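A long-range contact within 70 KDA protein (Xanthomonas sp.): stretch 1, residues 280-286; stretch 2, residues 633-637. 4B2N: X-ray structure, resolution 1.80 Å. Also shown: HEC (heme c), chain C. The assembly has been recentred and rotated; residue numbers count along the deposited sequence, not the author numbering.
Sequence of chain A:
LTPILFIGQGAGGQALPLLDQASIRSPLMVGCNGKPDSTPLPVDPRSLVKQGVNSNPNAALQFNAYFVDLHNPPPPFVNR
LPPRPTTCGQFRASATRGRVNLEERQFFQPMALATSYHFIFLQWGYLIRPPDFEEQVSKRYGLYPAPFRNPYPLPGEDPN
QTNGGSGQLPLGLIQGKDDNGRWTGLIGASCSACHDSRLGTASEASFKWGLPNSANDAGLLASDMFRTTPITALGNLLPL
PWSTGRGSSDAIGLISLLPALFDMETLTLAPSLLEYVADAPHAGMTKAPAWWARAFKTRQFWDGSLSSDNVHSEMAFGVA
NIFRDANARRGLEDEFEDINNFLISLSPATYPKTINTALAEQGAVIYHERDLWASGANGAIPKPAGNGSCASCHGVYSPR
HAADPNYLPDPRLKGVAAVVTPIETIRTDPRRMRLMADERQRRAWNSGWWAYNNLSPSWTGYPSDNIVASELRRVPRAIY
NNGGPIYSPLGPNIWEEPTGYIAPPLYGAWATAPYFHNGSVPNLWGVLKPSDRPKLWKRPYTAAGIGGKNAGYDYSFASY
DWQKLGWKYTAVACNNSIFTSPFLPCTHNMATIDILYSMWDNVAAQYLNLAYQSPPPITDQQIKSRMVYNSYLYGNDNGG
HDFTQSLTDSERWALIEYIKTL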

# COMPACT_ATOMS: atom_id res chain seq x y z
N ALA A 280 15.74 5.41 -14.05
CA ALA A 280 14.87 6.16 -13.13
C ALA A 280 15.39 5.80 -11.76
O ALA A 280 15.81 4.67 -11.53
CB ALA A 280 13.42 5.73 -13.27
N PRO A 281 15.44 6.76 -10.84
CA PRO A 281 16.02 6.36 -9.56
C PRO A 281 15.05 5.40 -8.79
O PRO A 281 13.83 5.50 -8.96
CB PRO A 281 16.23 7.73 -8.86
CG PRO A 281 15.01 8.48 -9.32
CD PRO A 281 14.87 8.12 -10.80
N HIS A 282 15.59 4.44 -8.04
CA HIS A 282 14.80 3.55 -7.19
C HIS A 282 13.95 4.39 -6.23
O HIS A 282 14.44 5.36 -5.61
CB HIS A 282 15.74 2.62 -6.45
CG HIS A 282 15.07 1.44 -5.75
ND1 HIS A 282 14.22 1.60 -4.69
CD2 HIS A 282 15.19 0.05 -5.95
CE1 HIS A 282 13.79 0.39 -4.26
NE2 HIS A 282 14.39 -0.57 -5.02
N ALA A 283 12.66 4.05 -6.12
CA ALA A 283 11.76 4.82 -5.26
C ALA A 283 11.91 4.55 -3.71
O ALA A 283 11.29 5.25 -2.90
CB ALA A 283 10.32 4.68 -5.73
N GLY A 284 12.77 3.61 -3.32
CA GLY A 284 12.89 3.20 -1.94
C GLY A 284 11.83 2.14 -1.58
O GLY A 284 11.04 1.70 -2.42
N MET A 285 11.75 1.84 -0.30
CA MET A 285 10.75 0.95 0.20
C MET A 285 9.54 1.81 0.55
O MET A 285 9.67 2.86 1.15
CB MET A 285 11.26 0.24 1.43
CG MET A 285 12.56 -0.53 1.19
SD MET A 285 12.25 -1.91 0.05
CE MET A 285 13.25 -1.44 -1.32
N THR A 286 8.34 1.32 0.23
CA THR A 286 7.17 1.87 0.88
C THR A 286 6.34 0.84 1.61
O THR A 286 6.38 -0.39 1.29
CB THR A 286 6.30 2.78 0.00
OG1 THR A 286 5.73 2.02 -1.05
CG2 THR A 286 7.15 4.01 -0.49
N LEU A 633 19.34 3.11 5.65
CA LEU A 633 19.28 2.52 4.32
C LEU A 633 18.58 3.49 3.37
O LEU A 633 17.84 4.40 3.81
CB LEU A 633 18.63 1.11 4.31
CG LEU A 633 19.25 0.12 5.33
CD1 LEU A 633 18.42 -1.16 5.20
CD2 LEU A 633 20.73 -0.16 5.13
N TYR A 634 18.84 3.31 2.08
CA TYR A 634 18.27 4.13 1.05
C TYR A 634 16.74 4.18 1.20
O TYR A 634 16.10 3.14 1.22
CB TYR A 634 18.64 3.50 -0.31
CG TYR A 634 18.16 4.25 -1.56
CD1 TYR A 634 16.88 4.01 -2.11
CD2 TYR A 634 18.98 5.17 -2.21
CE1 TYR A 634 16.46 4.65 -3.27
CE2 TYR A 634 18.54 5.83 -3.35
CZ TYR A 634 17.29 5.58 -3.85
OH TYR A 634 16.89 6.22 -4.98
N GLY A 635 16.18 5.39 1.29
CA GLY A 635 14.77 5.57 1.26
C GLY A 635 14.18 5.46 2.64
O GLY A 635 12.98 5.66 2.78
N ASN A 636 15.00 5.12 3.66
CA ASN A 636 14.50 4.73 4.97
C ASN A 636 14.58 5.88 5.99
O ASN A 636 14.29 5.65 7.16
CB ASN A 636 15.29 3.52 5.58
CG ASN A 636 14.65 2.15 5.22
OD1 ASN A 636 13.78 2.04 4.33
ND2 ASN A 636 15.04 1.12 5.95
N ASP A 637 14.94 7.09 5.57
CA ASP A 637 15.17 8.18 6.56
C ASP A 637 13.91 8.39 7.41
O ASP A 637 12.78 8.20 6.92
CB ASP A 637 15.56 9.51 5.85
CG ASP A 637 15.89 10.60 6.82
OD1 ASP A 637 16.93 10.46 7.44
OD2 ASP A 637 15.13 11.59 6.99
FE HEC C . -1.07 -2.61 -2.77
CHA HEC C . -0.97 0.87 -2.66
CHB HEC C . -4.47 -2.49 -3.67
CHC HEC C . -1.09 -6.04 -3.60
CHD HEC C . 1.97 -2.83 -1.35
NA HEC C . -2.38 -1.22 -3.12
C1A HEC C . -2.23 0.18 -2.87
C2A HEC C . -3.48 0.91 -2.92
C3A HEC C . -4.51 -0.02 -3.22
C4A HEC C . -3.81 -1.31 -3.31
CMA HEC C . -6.00 0.25 -3.32
CAA HEC C . -3.73 2.43 -2.71
CBA HEC C . -3.74 2.64 -1.19
CGA HEC C . -3.80 4.11 -0.81
O1A HEC C . -3.05 4.99 -1.38
O2A HEC C . -4.55 4.35 0.13
NB HEC C . -2.44 -3.90 -3.57
C1B HEC C . -3.75 -3.74 -3.78
C2B HEC C . -4.47 -4.90 -4.28
C3B HEC C . -3.49 -5.92 -4.28
C4B HEC C . -2.31 -5.24 -3.77
CMB HEC C . -5.90 -4.85 -4.65
CAB HEC C . -3.58 -7.35 -4.75
CBB HEC C . -3.86 -7.50 -6.14
NC HEC C . 0.12 -4.19 -2.55
C1C HEC C . 0.07 -5.52 -2.92
C2C HEC C . 1.24 -6.31 -2.46
C3C HEC C . 2.13 -5.32 -1.83
C4C HEC C . 1.42 -4.04 -1.91
CMC HEC C . 1.41 -7.80 -2.73
CAC HEC C . 3.49 -5.52 -1.22
CBC HEC C . 4.38 -6.37 -1.89
ND HEC C . 0.26 -1.20 -2.15
C1D HEC C . 1.45 -1.49 -1.61
C2D HEC C . 2.19 -0.33 -1.22
C3D HEC C . 1.34 0.74 -1.62
C4D HEC C . 0.17 0.09 -2.21
CMD HEC C . 3.52 -0.19 -0.57
CAD HEC C . 1.71 2.18 -1.54
CBD HEC C . 2.61 2.27 -2.84
CGD HEC C . 3.23 3.64 -2.93
O1D HEC C . 4.43 3.83 -2.62
O2D HEC C . 2.43 4.60 -3.23
O HOH W 1 18.33 4.77 -7.82
O HOH W 2 13.45 2.65 1.60
O HOH W 3 11.12 5.02 0.42

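This is a small contact between two loops, burying 228 Å² in all, in which one tyrosine reaches across to a backbone carbonyl, two glycines let the chains draw close, and water bridges link the two loops. Tyr-634 contributes the largest single share of the covered area. Its CA-to-CB bond points sideways, but with chi1 at t the ring extends along the other loop, and its hydroxyl donates a hydrogen bond to the carbonyl of His-282, OH to O 2.7 Å. A long, flat side chain with a donor at its tip suits this place: the ring passes close to the other loop on the way, with Tyr-634 CE1 3.8 Å from His-282 CB, while the hydroxyl satisfies a main-chain acceptor.

The imidazole of His-282 makes its hydrogen bond within its own loop. Its CA-to-CB bond points toward the other stretch, but the imidazole leads away, and ND1 accepts a hydrogen bond from the backbone N of Gly-284 at 2.8 Å. The two aromatic rings lie nearly perpendicular in an oblique arrangement.

Beyond the tyrosine, the backbones come closest at the glycines, with Gly-284 CA 4.4 Å from Gly-635 CA. Both have positive phi. An ideal CB on Gly-635 would sit 2.9 Å from Gly-284 CA, a clash; one on Gly-284 would be tight against Gly-635 CA and jammed against the preceding carbonyl. Gly-635 also occupies a type II turn closed by Asn-636 N to Leu-633 O, 2.9 Å, where its positive phi fits well.

Water completes the join. Water 2 accepts from Met-285 N at 2.7 Å and lies within hydrogen-bonding distance of Tyr-634 O (2.7 Å) and Asn-636 OD1 (2.8 Å), so the amide oxygen adds a polar site at the end of the turn. Met-285 is buried and packs its CG 4.2 Å from Asn-636 OD1.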